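Local atomic coordinates of concanavalin A-like lectin protein kinase family protein (Theobroma cacao, PDB entry 6CTH), a protein that probably transfers phosphate from ATP to target proteins as the kinase domain of a lectin-type protein kinase, here bound to an indolinone inhibitor. Residues Val233-Ile242 and Val263-Pro272. Sequence-based numbering, arbitrary orientation.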
ATOM      1  N   VAL A 233      19.173  -3.284   3.379  1.00 39.09           N
ATOM      2  CA  VAL A 233      19.325  -2.449   2.184  1.00 38.56           C
ATOM      3  C   VAL A 233      20.309  -1.312   2.445  1.00 39.52           C
ATOM      4  O   VAL A 233      21.196  -1.031   1.605  1.00 39.98           O
ATOM      5  CB  VAL A 233      17.958  -1.930   1.625  1.00 37.53           C
ATOM      6  CG1 VAL A 233      18.180  -1.037   0.415  1.00 37.04           C
ATOM      7  CG2 VAL A 233      17.081  -3.097   1.217  1.00 37.61           C
ATOM      8  N   TRP A 234      20.223  -0.681   3.616  1.00 39.63           N
ATOM      9  CA  TRP A 234      21.102   0.445   3.899  1.00 40.90           C
ATOM     10  C   TRP A 234      22.580  -0.049   3.967  1.00 42.60           C
ATOM     11  O   TRP A 234      23.473   0.577   3.382  1.00 41.88           O
ATOM     12  CB  TRP A 234      20.669   1.195   5.176  1.00 40.66           C
ATOM     13  CG  TRP A 234      20.959   2.622   5.080  1.00 41.48           C
ATOM     14  CD1 TRP A 234      22.180   3.193   4.777  1.00 42.70           C
ATOM     15  CD2 TRP A 234      20.060   3.713   5.290  1.00 41.15           C
ATOM     16  NE1 TRP A 234      22.059   4.564   4.732  1.00 43.44           N
ATOM     17  CE2 TRP A 234      20.778   4.910   5.041  1.00 42.38           C
ATOM     18  CE3 TRP A 234      18.725   3.807   5.644  1.00 41.51           C
ATOM     19  CZ2 TRP A 234      20.195   6.198   5.159  1.00 41.88           C
ATOM     20  CZ3 TRP A 234      18.129   5.110   5.716  1.00 40.76           C
ATOM     21  CH2 TRP A 234      18.873   6.264   5.487  1.00 41.29           C
ATOM     22  N   GLU A 235      22.798  -1.187   4.610  1.00 45.16           N
ATOM     23  CA  GLU A 235      24.133  -1.751   4.700  1.00 48.51           C
ATOM     24  C   GLU A 235      24.628  -2.097   3.303  1.00 48.97           C
ATOM     25  O   GLU A 235      25.771  -1.846   2.974  1.00 49.35           O
ATOM     26  CB  GLU A 235      24.136  -2.987   5.601  1.00 51.02           C
ATOM     27  CG  GLU A 235      25.513  -3.505   5.974  1.00 55.20           C
ATOM     28  CD  GLU A 235      25.462  -4.900   6.572  1.00 57.44           C
ATOM     29  OE1 GLU A 235      25.310  -5.874   5.810  1.00 60.76           O
ATOM     30  OE2 GLU A 235      25.575  -5.017   7.802  1.00 61.16           O
ATOM     31  N   SER A 236      23.765  -2.655   2.468  1.00 48.04           N
ATOM     32  CA  SER A 236      24.171  -3.004   1.114  1.00 49.42           C
ATOM     33  C   SER A 236      24.563  -1.776   0.306  1.00 50.46           C
ATOM     34  O   SER A 236      25.521  -1.808  -0.449  1.00 51.15           O
ATOM     35  CB  SER A 236      23.079  -3.772   0.385  1.00 49.44           C
ATOM     36  OG  SER A 236      22.878  -5.039   0.961  1.00 50.56           O
ATOM     37  N   TYR A 237      23.802  -0.699   0.459  1.00 48.46           N
ATOM     38  CA  TYR A 237      24.091   0.545  -0.243  1.00 49.71           C
ATOM     39  C   TYR A 237      25.430   1.139   0.181  1.00 51.35           C
ATOM     40  O   TYR A 237      26.192   1.603  -0.646  1.00 52.41           O
ATOM     41  CB  TYR A 237      22.967   1.563  -0.041  1.00 48.61           C
ATOM     42  CG  TYR A 237      23.372   2.993  -0.293  1.00 47.86           C
ATOM     43  CD1 TYR A 237      23.507   3.482  -1.576  1.00 48.60           C
ATOM     44  CD2 TYR A 237      23.615   3.851   0.758  1.00 48.54           C
ATOM     45  CE1 TYR A 237      23.882   4.788  -1.801  1.00 49.94           C
ATOM     46  CE2 TYR A 237      23.984   5.158   0.544  1.00 50.13           C
ATOM     47  CZ  TYR A 237      24.117   5.621  -0.738  1.00 50.84           C
ATOM     48  OH  TYR A 237      24.492   6.927  -0.941  1.00 53.32           O
ATOM     49  N   GLY A 238      25.709   1.110   1.474  1.00 52.51           N
ATOM     50  CA  GLY A 238      26.958   1.646   1.994  1.00 55.20           C
ATOM     51  C   GLY A 238      28.189   0.830   1.610  1.00 56.00           C
ATOM     52  O   GLY A 238      29.278   1.366   1.646  1.00 56.11           O
ATOM     53  N   ASN A 239      27.998  -0.447   1.256  1.00 56.83           N
ATOM     54  CA  ASN A 239      29.081  -1.329   0.757  1.00 58.67           C
ATOM     55  C   ASN A 239      29.101  -1.395  -0.780  1.00 60.51           C
ATOM     56  O   ASN A 239      29.605  -2.371  -1.333  1.00 58.79           O
ATOM     57  CB  ASN A 239      28.892  -2.750   1.303  1.00 58.74           C
ATOM     58  CG  ASN A 239      29.263  -2.876   2.758  1.00 59.61           C
ATOM     59  OD1 ASN A 239      30.230  -2.274   3.213  1.00 62.11           O
ATOM     60  ND2 ASN A 239      28.521  -3.674   3.484  1.00 59.28           N
ATOM     61  N   GLU A 240      28.538  -0.380  -1.456  1.00 61.22           N
ATOM     62  CA  GLU A 240      28.370  -0.335  -2.937  1.00 63.73           C
ATOM     63  C   GLU A 240      27.900  -1.656  -3.570  1.00 63.31           C
ATOM     64  O   GLU A 240      28.398  -2.064  -4.616  1.00 65.15           O
ATOM     65  CB  GLU A 240      29.642   0.203  -3.634  1.00 67.61           C
ATOM     66  CG  GLU A 240      29.992   1.658  -3.323  1.00 71.22           C
ATOM     67  CD  GLU A 240      30.809   1.844  -2.040  1.00 76.20           C
ATOM     68  OE1 GLU A 240      31.066   0.830  -1.336  1.00 77.77           O
ATOM     69  OE2 GLU A 240      31.196   2.998  -1.730  1.00 77.27           O
ATOM     70  N   ARG A 241      26.925  -2.296  -2.917  1.00 61.70           N
ATOM     71  CA  ARG A 241      26.331  -3.563  -3.337  1.00 61.07           C
ATOM     72  C   ARG A 241      24.840  -3.408  -3.718  1.00 58.10           C
ATOM     73  O   ARG A 241      24.027  -4.277  -3.443  1.00 55.69           O
ATOM     74  CB  ARG A 241      26.429  -4.568  -2.191  1.00 63.30           C
ATOM     75  CG  ARG A 241      27.840  -4.898  -1.699  1.00 67.54           C
ATOM     76  CD  ARG A 241      28.860  -5.152  -2.816  1.00 70.09           C
ATOM     77  NE  ARG A 241      28.575  -6.395  -3.562  1.00 71.11           N
ATOM     78  CZ  ARG A 241      29.231  -6.802  -4.657  1.00 70.86           C
ATOM     79  NH1 ARG A 241      30.229  -6.078  -5.177  1.00 71.72           N
ATOM     80  NH2 ARG A 241      28.882  -7.941  -5.242  1.00 70.09           N
ATOM     81  N   ILE A 242      24.499  -2.320  -4.386  1.00 60.91           N
ATOM     82  CA  ILE A 242      23.094  -2.104  -4.801  1.00 59.89           C
ATOM     83  C   ILE A 242      22.577  -3.261  -5.658  1.00 62.52           C
ATOM     84  O   ILE A 242      21.486  -3.770  -5.419  1.00 60.99           O
ATOM     85  CB  ILE A 242      22.903  -0.733  -5.438  1.00 59.34           C
ATOM     86  CG1 ILE A 242      23.025   0.317  -4.330  1.00 58.60           C
ATOM     87  CG2 ILE A 242      21.534  -0.636  -6.106  1.00 58.71           C
ATOM     88  CD1 ILE A 242      22.782   1.744  -4.764  1.00 58.73           C
ATOM     89  N   VAL A 263      16.279   2.165  -5.117  1.00 37.28           N
ATOM     90  CA  VAL A 263      16.854   1.885  -3.810  1.00 36.89           C
ATOM     91  C   VAL A 263      17.188   3.149  -3.056  1.00 37.12           C
ATOM     92  O   VAL A 263      16.888   3.248  -1.886  1.00 36.09           O
ATOM     93  CB  VAL A 263      18.110   0.967  -3.935  1.00 37.63           C
ATOM     94  CG1 VAL A 263      18.883   0.900  -2.635  1.00 38.33           C
ATOM     95  CG2 VAL A 263      17.690  -0.434  -4.342  1.00 37.22           C
ATOM     96  N   MET A 264      17.839   4.117  -3.705  1.00 38.34           N
ATOM     97  CA  MET A 264      18.207   5.329  -2.994  1.00 39.90           C
ATOM     98  C   MET A 264      16.981   6.160  -2.579  1.00 37.84           C
ATOM     99  O   MET A 264      16.957   6.740  -1.492  1.00 37.68           O
ATOM    100  CB  MET A 264      19.274   6.159  -3.767  1.00 42.96           C
ATOM    101  CG  MET A 264      20.701   5.545  -3.697  1.00 46.11           C
ATOM    102  SD  MET A 264      21.643   6.452  -4.931  1.00 55.16           S
ATOM    103  CE  MET A 264      22.183   7.804  -3.889  1.00 54.19           C
ATOM    104  N   VAL A 265      15.966   6.221  -3.434  1.00 37.48           N
ATOM    105  CA  VAL A 265      14.683   6.853  -3.079  1.00 36.33           C
ATOM    106  C   VAL A 265      14.062   6.117  -1.890  1.00 34.66           C
ATOM    107  O   VAL A 265      13.616   6.745  -0.948  1.00 34.39           O
ATOM    108  CB  VAL A 265      13.734   6.857  -4.298  1.00 36.48           C
ATOM    109  CG1 VAL A 265      12.280   7.045  -3.902  1.00 36.98           C
ATOM    110  CG2 VAL A 265      14.209   7.908  -5.304  1.00 37.40           C
ATOM    111  N   GLY A 266      14.058   4.799  -1.928  1.00 34.18           N
ATOM    112  CA  GLY A 266      13.513   4.040  -0.806  1.00 33.74           C
ATOM    113  C   GLY A 266      14.165   4.344   0.533  1.00 33.82           C
ATOM    114  O   GLY A 266      13.498   4.538   1.547  1.00 32.98           O
ATOM    115  N   LEU A 267      15.504   4.378   0.549  1.00 35.17           N
ATOM    116  CA  LEU A 267      16.220   4.677   1.803  1.00 35.07           C
ATOM    117  C   LEU A 267      15.970   6.100   2.279  1.00 34.83           C
ATOM    118  O   LEU A 267      15.821   6.355   3.453  1.00 35.21           O
ATOM    119  CB  LEU A 267      17.736   4.400   1.600  1.00 35.81           C
ATOM    120  CG  LEU A 267      18.129   2.959   1.264  1.00 36.58           C
ATOM    121  CD1 LEU A 267      19.599   2.925   0.904  1.00 38.45           C
ATOM    122  CD2 LEU A 267      17.796   2.066   2.446  1.00 36.48           C
ATOM    123  N   TRP A 268      15.995   7.054   1.358  1.00 35.29           N
ATOM    124  CA  TRP A 268      15.704   8.463   1.657  1.00 35.62           C
ATOM    125  C   TRP A 268      14.360   8.620   2.336  1.00 34.61           C
ATOM    126  O   TRP A 268      14.227   9.343   3.317  1.00 34.47           O
ATOM    127  CB  TRP A 268      15.745   9.222   0.343  1.00 35.69           C
ATOM    128  CG  TRP A 268      15.740  10.698   0.326  1.00 36.63           C
ATOM    129  CD1 TRP A 268      16.194  11.555   1.295  1.00 37.68           C
ATOM    130  CD2 TRP A 268      15.370  11.520  -0.794  1.00 37.60           C
ATOM    131  NE1 TRP A 268      16.084  12.871   0.852  1.00 37.81           N
ATOM    132  CE2 TRP A 268      15.596  12.870  -0.426  1.00 37.74           C
ATOM    133  CE3 TRP A 268      14.859  11.247  -2.069  1.00 37.58           C
ATOM    134  CZ2 TRP A 268      15.323  13.954  -1.284  1.00 38.31           C
ATOM    135  CZ3 TRP A 268      14.577  12.345  -2.930  1.00 38.61           C
ATOM    136  CH2 TRP A 268      14.859  13.667  -2.531  1.00 38.42           C
ATOM    137  N   CYS A 269      13.371   7.917   1.793  1.00 34.25           N
ATOM    138  CA  CYS A 269      12.003   7.918   2.291  1.00 33.56           C
ATOM    139  C   CYS A 269      11.956   7.238   3.642  1.00 33.81           C
ATOM    140  O   CYS A 269      11.266   7.693   4.526  1.00 32.56           O
ATOM    141  CB  CYS A 269      11.059   7.221   1.305  1.00 32.76           C
ATOM    142  SG  CYS A 269      10.750   8.243  -0.157  1.00 33.24           S
ATOM    143  N   ALA A 270      12.763   6.187   3.806  1.00 33.96           N
ATOM    144  CA  ALA A 270      12.799   5.443   5.047  1.00 35.13           C
ATOM    145  C   ALA A 270      13.808   5.955   6.058  1.00 35.05           C
ATOM    146  O   ALA A 270      14.187   5.225   6.998  1.00 34.97           O
ATOM    147  CB  ALA A 270      13.004   3.958   4.752  1.00 35.99           C
ATOM    148  N   HIS A 271      14.212   7.210   5.943  1.00 35.76           N
ATOM    149  CA  HIS A 271      15.179   7.757   6.880  1.00 36.85           C
ATOM    150  C   HIS A 271      14.628   7.735   8.298  1.00 36.27           C
ATOM    151  O   HIS A 271      13.497   8.149   8.515  1.00 34.60           O
ATOM    152  CB  HIS A 271      15.449   9.213   6.504  1.00 39.02           C
ATOM    153  CG  HIS A 271      16.897   9.578   6.488  1.00 41.08           C
ATOM    154  ND1 HIS A 271      17.674   9.593   7.624  1.00 42.43           N
ATOM    155  CD2 HIS A 271      17.707   9.951   5.471  1.00 44.31           C
ATOM    156  CE1 HIS A 271      18.903   9.952   7.308  1.00 42.72           C
ATOM    157  NE2 HIS A 271      18.950  10.174   6.007  1.00 44.48           N
ATOM    158  N   PRO A 272      15.419   7.281   9.275  1.00 35.81           N
ATOM    159  CA  PRO A 272      14.930   7.301  10.646  1.00 35.94           C
ATOM    160  C   PRO A 272      14.486   8.670  11.134  1.00 36.23           C
ATOM    161  O   PRO A 272      13.496   8.764  11.867  1.00 36.67           O
ATOM    162  CB  PRO A 272      16.139   6.779  11.473  1.00 37.13           C
ATOM    163  CG  PRO A 272      16.854   5.921  10.492  1.00 37.22           C
ATOM    164  CD  PRO A 272      16.735   6.614   9.172  1.00 37.04           C
TER
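Trp-234 lays one face of its indole on Leu-267, whose CB stands 4.2 Å from the centroid of the six-membered ring, nearly on its normal, in a CH-pi contact. At its edge the same ring points CH2 over the centre of the His-271 imidazole: a T-shaped pair with planes at 83° and centroids 5.2 Å apart. Ala-270 O also lies near the indole plane at the edge, and Leu-267 O is 3.5 Å from Trp-234 CZ3. Pro-272 CD approaches Trp-234 CZ3 obliquely. The Tyr-237 ring is met obliquely by Leu-267 CD1 and by Met-264, while Ile-242 CD1 lies at its edge, in plane. Met-264 crosses the tyrosine at about a right angle; its CG is 3.8 Å from Tyr-237 CE1, and the bend at chi3 (88°) carries CE alongside the ring to the phenol oxygen, a Met-aromatic contact with the sulfur well off the ring normal.

Leu-267 is the wedge between the two aromatics. Its CD1 packs on Tyr-237 CB, whereas CD2 sits 3.7 Å from Val-233 CG1 and also touches Trp-234 CE3. Val-233 CG1, anti to its own backbone N, reaches Val-263 CG1 as well, and helix 196-212 closes over this cluster through Leu-208.

In the kinase C-lobe, far from the inhibitor pocket, the axes of segments 233-238 and 263-269 approach to 10.6 Å, their N-to-C directions 126° apart. Trp-234 NE1 bonds to Pro-297 O and Tyr-237 OH weakly to Leu-296 O, so both rings offer the other helix carbon surface: apolar and ring contacts join the two.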